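Local structure of putative phenazine biosynthesis PhzC/PhzF protein (Clostridium difficile, 4DUN) at residues I124-I134 with Q166-L174. The protein belongs to the PhzF family, related to diaminopimelate epimerase, and probably acts as an isomerase on a substrate that is not established. Numbering follows the deposited sequence.
Sequences IELSPQQANLI and QLRKLTDWL
The carboxylate of D172 and the amide of Q130 meet through one water, which donates to D172 OD2 at 2.8 Å and accepts a longer bond from Q130 NE2. The opposite end of that amide is tied back to its own chain: S127 N gives Q130 OE1 a nearly straight bond, 172° at the hydrogen, lying in the carbonyl plane on a lone pair. In return Q130 N donates to S127 OG at 3.2 Å. These reciprocal bonds make a capping box at the start of helix 128-133, and the one from S127 N to Q130 OE1 fixes the rotation of the amide, turning NE2 toward the water and toward W173. The Q130 chain, straight past CG, stands roughly perpendicular to W173, with NE2 3.6 Å from W173 CH2 and the amide and ring planes 47° apart. I124 runs to meet W173 nearly head-on, its CD1 3.6 Å from W173 CZ2.

Beyond the ring the packing is largely apolar. L133 and L170 lie alongside, pointing opposite ways, L133 CD1 lying 3.9 Å from L170 CD2, while the other methyl, L170 CD1, meets I134 CG2. K169 lays its aliphatic part across L133, with CB 3.8 Å from L133 CD1; its NZ then bonds Q166 OE1 almost in line with the carbonyl. Q166 is bent at chi2 (-73°), which brings its amide back over L133 CD2.

The contact thus packs the short helix 128-133 against the two consecutive type I turns, L167-L170 and L170-W173, that lead on from helix 164-167. Around it, L147 of strand 147-150 touches I124, I134 and W173, S143 of strand 140-143 accepts from W173 NE1, and I176 of strand 176-181 touches L167 and L170.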
ATOM      1  N   ILE A 124     -20.298 -30.508   1.931  1.00 21.94           N
ATOM      2  CA  ILE A 124     -19.731 -31.280   0.819  1.00 22.93           C
ATOM      3  C   ILE A 124     -18.620 -32.197   1.342  1.00 29.64           C
ATOM      4  O   ILE A 124     -18.176 -32.059   2.485  1.00 29.67           O
ATOM      5  CB  ILE A 124     -19.206 -30.390  -0.351  1.00 25.67           C
ATOM      6  CG1 ILE A 124     -18.069 -29.421   0.114  1.00 25.87           C
ATOM      7  CG2 ILE A 124     -20.350 -29.655  -1.077  1.00 26.46           C
ATOM      8  CD1 ILE A 124     -17.141 -28.866  -0.997  1.00 29.29           C
ATOM      9  N   GLU A 125     -18.166 -33.101   0.484  1.00 29.45           N
ATOM     10  CA  GLU A 125     -17.039 -33.982   0.726  1.00 31.08           C
ATOM     11  C   GLU A 125     -15.957 -33.598  -0.259  1.00 36.82           C
ATOM     12  O   GLU A 125     -16.206 -33.604  -1.465  1.00 38.93           O
ATOM     13  CB  GLU A 125     -17.438 -35.457   0.566  1.00 33.65           C
ATOM     14  CG  GLU A 125     -18.121 -36.049   1.782  1.00 42.50           C
ATOM     15  CD  GLU A 125     -18.883 -37.337   1.537  1.00 59.58           C
ATOM     16  OE1 GLU A 125     -19.723 -37.688   2.399  1.00 56.84           O
ATOM     17  OE2 GLU A 125     -18.665 -37.983   0.484  1.00 40.22           O
ATOM     18  N   LEU A 126     -14.778 -33.217   0.238  1.00 31.55           N
ATOM     19  CA  LEU A 126     -13.665 -32.876  -0.647  1.00 31.20           C
ATOM     20  C   LEU A 126     -13.035 -34.137  -1.200  1.00 37.30           C
ATOM     21  O   LEU A 126     -12.941 -35.138  -0.486  1.00 37.20           O
ATOM     22  CB  LEU A 126     -12.583 -32.065   0.085  1.00 30.22           C
ATOM     23  CG  LEU A 126     -12.963 -30.690   0.612  1.00 32.86           C
ATOM     24  CD1 LEU A 126     -11.830 -30.110   1.400  1.00 32.67           C
ATOM     25  CD2 LEU A 126     -13.334 -29.730  -0.519  1.00 34.10           C
ATOM     26  N   SER A 127     -12.543 -34.067  -2.447  1.00 35.85           N
ATOM     27  CA  SER A 127     -11.805 -35.150  -3.090  1.00 37.58           C
ATOM     28  C   SER A 127     -10.451 -35.314  -2.378  1.00 43.44           C
ATOM     29  O   SER A 127      -9.976 -34.331  -1.799  1.00 41.37           O
ATOM     30  CB  SER A 127     -11.590 -34.830  -4.569  1.00 41.81           C
ATOM     31  OG  SER A 127     -10.731 -33.709  -4.718  1.00 48.49           O
ATOM     32  N   PRO A 128      -9.785 -36.495  -2.427  1.00 42.66           N
ATOM     33  CA  PRO A 128      -8.472 -36.621  -1.761  1.00 43.31           C
ATOM     34  C   PRO A 128      -7.472 -35.514  -2.147  1.00 46.97           C
ATOM     35  O   PRO A 128      -6.736 -35.056  -1.270  1.00 46.82           O
ATOM     36  CB  PRO A 128      -7.986 -37.999  -2.212  1.00 47.21           C
ATOM     37  CG  PRO A 128      -9.245 -38.768  -2.441  1.00 51.29           C
ATOM     38  CD  PRO A 128     -10.195 -37.777  -3.043  1.00 45.35           C
ATOM     39  N   GLN A 129      -7.481 -35.049  -3.425  1.00 42.53           N
ATOM     40  CA  GLN A 129      -6.595 -33.980  -3.916  1.00 42.36           C
ATOM     41  C   GLN A 129      -6.937 -32.626  -3.281  1.00 43.76           C
ATOM     42  O   GLN A 129      -6.023 -31.894  -2.888  1.00 42.53           O
ATOM     43  CB  GLN A 129      -6.654 -33.860  -5.444  1.00 44.71           C
ATOM     44  CG  GLN A 129      -5.717 -34.823  -6.163  1.00 74.24           C
ATOM     45  CD  GLN A 129      -5.939 -34.817  -7.654  1.00101.92           C
ATOM     46  OE1 GLN A 129      -6.917 -35.376  -8.165  1.00 98.70           O
ATOM     47  NE2 GLN A 129      -5.026 -34.196  -8.388  1.00 96.79           N
ATOM     48  N   GLN A 130      -8.248 -32.291  -3.188  1.00 39.85           N
ATOM     49  CA  GLN A 130      -8.711 -31.043  -2.569  1.00 36.68           C
ATOM     50  C   GLN A 130      -8.395 -31.033  -1.082  1.00 39.21           C
ATOM     51  O   GLN A 130      -7.991 -29.997  -0.565  1.00 38.69           O
ATOM     52  CB  GLN A 130     -10.217 -30.829  -2.791  1.00 36.61           C
ATOM     53  CG  GLN A 130     -10.566 -30.328  -4.190  1.00 32.96           C
ATOM     54  CD  GLN A 130     -12.039 -30.392  -4.487  1.00 45.10           C
ATOM     55  OE1 GLN A 130     -12.777 -31.241  -3.965  1.00 43.57           O
ATOM     56  NE2 GLN A 130     -12.495 -29.502  -5.358  1.00 36.70           N
ATOM     57  N   ALA A 131      -8.535 -32.194  -0.401  1.00 35.93           N
ATOM     58  CA  ALA A 131      -8.239 -32.341   1.035  1.00 34.90           C
ATOM     59  C   ALA A 131      -6.760 -32.072   1.338  1.00 39.32           C
ATOM     60  O   ALA A 131      -6.430 -31.670   2.456  1.00 38.39           O
ATOM     61  CB  ALA A 131      -8.622 -33.734   1.516  1.00 36.28           C
ATOM     62  N   ASN A 132      -5.873 -32.322   0.355  1.00 37.00           N
ATOM     63  CA  ASN A 132      -4.444 -32.065   0.485  1.00 37.99           C
ATOM     64  C   ASN A 132      -4.112 -30.589   0.178  1.00 40.37           C
ATOM     65  O   ASN A 132      -3.029 -30.137   0.531  1.00 41.71           O
ATOM     66  CB  ASN A 132      -3.638 -33.010  -0.412  1.00 43.69           C
ATOM     67  CG  ASN A 132      -3.558 -34.440   0.107  1.00 70.94           C
ATOM     68  OD1 ASN A 132      -3.857 -34.737   1.275  1.00 61.98           O
ATOM     69  ND2 ASN A 132      -3.120 -35.361  -0.749  1.00 65.81           N
ATOM     70  N   LEU A 133      -5.031 -29.837  -0.462  1.00 34.14           N
ATOM     71  CA  LEU A 133      -4.767 -28.430  -0.791  1.00 33.01           C
ATOM     72  C   LEU A 133      -5.198 -27.450   0.315  1.00 33.44           C
ATOM     73  O   LEU A 133      -4.704 -26.321   0.339  1.00 31.86           O
ATOM     74  CB  LEU A 133      -5.460 -28.023  -2.104  1.00 33.10           C
ATOM     75  CG  LEU A 133      -5.047 -28.786  -3.378  1.00 39.85           C
ATOM     76  CD1 LEU A 133      -6.032 -28.521  -4.498  1.00 39.50           C
ATOM     77  CD2 LEU A 133      -3.605 -28.484  -3.786  1.00 43.32           C
ATOM     78  N   ILE A 134      -6.117 -27.866   1.207  1.00 28.77           N
ATOM     79  CA  ILE A 134      -6.669 -26.977   2.244  1.00 25.85           C
ATOM     80  C   ILE A 134      -5.711 -26.703   3.424  1.00 29.93           C
ATOM     81  O   ILE A 134      -5.922 -25.721   4.143  1.00 29.03           O
ATOM     82  CB  ILE A 134      -8.059 -27.441   2.750  1.00 27.35           C
ATOM     83  CG1 ILE A 134      -8.024 -28.887   3.311  1.00 28.00           C
ATOM     84  CG2 ILE A 134      -9.126 -27.248   1.643  1.00 27.94           C
ATOM     85  CD1 ILE A 134      -9.284 -29.280   4.057  1.00 28.16           C
ATOM     86  N   GLN A 166      -0.989 -23.382  -2.783  1.00 37.06           N
ATOM     87  CA  GLN A 166      -1.871 -24.542  -2.668  1.00 36.62           C
ATOM     88  C   GLN A 166      -3.350 -24.121  -2.744  1.00 38.41           C
ATOM     89  O   GLN A 166      -4.120 -24.748  -3.471  1.00 38.86           O
ATOM     90  CB  GLN A 166      -1.590 -25.323  -1.368  1.00 37.11           C
ATOM     91  CG  GLN A 166      -0.228 -26.031  -1.338  1.00 41.28           C
ATOM     92  CD  GLN A 166      -0.182 -27.242  -2.237  1.00 61.94           C
ATOM     93  OE1 GLN A 166      -0.043 -27.132  -3.460  1.00 55.23           O
ATOM     94  NE2 GLN A 166      -0.279 -28.425  -1.647  1.00 58.63           N
ATOM     95  N   LEU A 167      -3.732 -23.039  -2.032  1.00 32.14           N
ATOM     96  CA  LEU A 167      -5.107 -22.536  -2.015  1.00 28.97           C
ATOM     97  C   LEU A 167      -5.557 -22.039  -3.405  1.00 31.91           C
ATOM     98  O   LEU A 167      -6.725 -22.212  -3.753  1.00 31.30           O
ATOM     99  CB  LEU A 167      -5.284 -21.438  -0.950  1.00 27.29           C
ATOM    100  CG  LEU A 167      -5.083 -21.863   0.529  1.00 30.01           C
ATOM    101  CD1 LEU A 167      -5.251 -20.665   1.456  1.00 28.49           C
ATOM    102  CD2 LEU A 167      -6.027 -23.006   0.933  1.00 30.56           C
ATOM    103  N   ARG A 168      -4.631 -21.504  -4.226  1.00 29.92           N
ATOM    104  CA  ARG A 168      -4.956 -21.062  -5.587  1.00 31.94           C
ATOM    105  C   ARG A 168      -5.429 -22.226  -6.479  1.00 38.68           C
ATOM    106  O   ARG A 168      -6.117 -21.990  -7.473  1.00 40.88           O
ATOM    107  CB  ARG A 168      -3.748 -20.383  -6.237  1.00 36.08           C
ATOM    108  CG  ARG A 168      -3.679 -18.904  -5.953  1.00 39.36           C
ATOM    109  CD  ARG A 168      -2.661 -18.184  -6.822  1.00 39.85           C
ATOM    110  NE  ARG A 168      -1.279 -18.558  -6.515  1.00 44.49           N
ATOM    111  CZ  ARG A 168      -0.540 -18.025  -5.545  1.00 57.78           C
ATOM    112  NH1 ARG A 168      -1.056 -17.110  -4.733  1.00 44.94           N
ATOM    113  NH2 ARG A 168       0.719 -18.406  -5.377  1.00 46.99           N
ATOM    114  N   LYS A 169      -5.062 -23.473  -6.122  1.00 35.07           N
ATOM    115  CA  LYS A 169      -5.427 -24.678  -6.871  1.00 36.56           C
ATOM    116  C   LYS A 169      -6.883 -25.106  -6.592  1.00 41.23           C
ATOM    117  O   LYS A 169      -7.408 -25.945  -7.329  1.00 43.27           O
ATOM    118  CB  LYS A 169      -4.442 -25.829  -6.583  1.00 38.86           C
ATOM    119  CG  LYS A 169      -3.044 -25.584  -7.146  1.00 50.89           C
ATOM    120  CD  LYS A 169      -2.059 -26.669  -6.728  1.00 55.88           C
ATOM    121  CE  LYS A 169      -0.634 -26.276  -7.021  1.00 68.44           C
ATOM    122  NZ  LYS A 169       0.325 -27.312  -6.552  1.00 79.47           N
ATOM    123  N   LEU A 170      -7.548 -24.502  -5.571  1.00 35.88           N
ATOM    124  CA  LEU A 170      -8.956 -24.753  -5.244  1.00 34.72           C
ATOM    125  C   LEU A 170      -9.826 -23.756  -6.042  1.00 41.37           C
ATOM    126  O   LEU A 170     -10.464 -22.861  -5.464  1.00 39.44           O
ATOM    127  CB  LEU A 170      -9.207 -24.629  -3.718  1.00 31.67           C
ATOM    128  CG  LEU A 170      -8.464 -25.608  -2.809  1.00 34.84           C
ATOM    129  CD1 LEU A 170      -8.351 -25.047  -1.416  1.00 32.15           C
ATOM    130  CD2 LEU A 170      -9.141 -26.979  -2.780  1.00 36.52           C
ATOM    131  N   THR A 171      -9.820 -23.921  -7.383  1.00 41.14           N
ATOM    132  CA  THR A 171     -10.467 -23.057  -8.380  1.00 41.94           C
ATOM    133  C   THR A 171     -12.006 -23.028  -8.327  1.00 44.83           C
ATOM    134  O   THR A 171     -12.604 -22.131  -8.925  1.00 45.01           O
ATOM    135  CB  THR A 171     -10.022 -23.463  -9.799  1.00 51.67           C
ATOM    136  OG1 THR A 171     -10.242 -24.865  -9.994  1.00 50.96           O
ATOM    137  CG2 THR A 171      -8.559 -23.108 -10.079  1.00 52.21           C
ATOM    138  N   ASP A 172     -12.643 -23.968  -7.616  1.00 40.46           N
ATOM    139  CA  ASP A 172     -14.105 -24.018  -7.503  1.00 39.68           C
ATOM    140  C   ASP A 172     -14.682 -22.899  -6.612  1.00 40.00           C
ATOM    141  O   ASP A 172     -15.887 -22.669  -6.667  1.00 39.79           O
ATOM    142  CB  ASP A 172     -14.555 -25.383  -6.952  1.00 41.23           C
ATOM    143  CG  ASP A 172     -15.143 -26.345  -7.962  1.00 51.86           C
ATOM    144  OD1 ASP A 172     -14.997 -26.093  -9.187  1.00 51.15           O
ATOM    145  OD2 ASP A 172     -15.731 -27.366  -7.534  1.00 59.16           O
ATOM    146  N   TRP A 173     -13.837 -22.208  -5.813  1.00 34.42           N
ATOM    147  CA  TRP A 173     -14.287 -21.182  -4.863  1.00 31.78           C
ATOM    148  C   TRP A 173     -13.515 -19.859  -5.001  1.00 36.16           C
ATOM    149  O   TRP A 173     -12.371 -19.864  -5.455  1.00 37.43           O
ATOM    150  CB  TRP A 173     -14.175 -21.725  -3.420  1.00 28.23           C
ATOM    151  CG  TRP A 173     -15.020 -22.952  -3.217  1.00 29.71           C
ATOM    152  CD1 TRP A 173     -16.369 -22.990  -3.012  1.00 32.47           C
ATOM    153  CD2 TRP A 173     -14.600 -24.316  -3.382  1.00 30.75           C
ATOM    154  NE1 TRP A 173     -16.805 -24.295  -2.966  1.00 32.71           N
ATOM    155  CE2 TRP A 173     -15.743 -25.129  -3.210  1.00 35.01           C
ATOM    156  CE3 TRP A 173     -13.356 -24.935  -3.609  1.00 33.14           C
ATOM    157  CZ2 TRP A 173     -15.687 -26.527  -3.288  1.00 35.99           C
ATOM    158  CZ3 TRP A 173     -13.298 -26.320  -3.675  1.00 36.20           C
ATOM    159  CH2 TRP A 173     -14.451 -27.103  -3.508  1.00 37.59           C
ATOM    160  N   LEU A 174     -14.158 -18.729  -4.626  1.00 31.04           N
ATOM    161  CA  LEU A 174     -13.539 -17.399  -4.699  1.00 30.98           C
ATOM    162  C   LEU A 174     -12.511 -17.230  -3.573  1.00 31.97           C
ATOM    163  O   LEU A 174     -11.351 -16.904  -3.826  1.00 32.49           O
ATOM    164  CB  LEU A 174     -14.596 -16.267  -4.645  1.00 30.96           C
ATOM    165  CG  LEU A 174     -14.044 -14.811  -4.580  1.00 35.59           C
ATOM    166  CD1 LEU A 174     -13.318 -14.417  -5.858  1.00 38.01           C
ATOM    167  CD2 LEU A 174     -15.157 -13.811  -4.314  1.00 35.95           C
TER
HETATM  168  O   HOH W   1     -15.775 -29.407  -5.549  1.00 55.84           O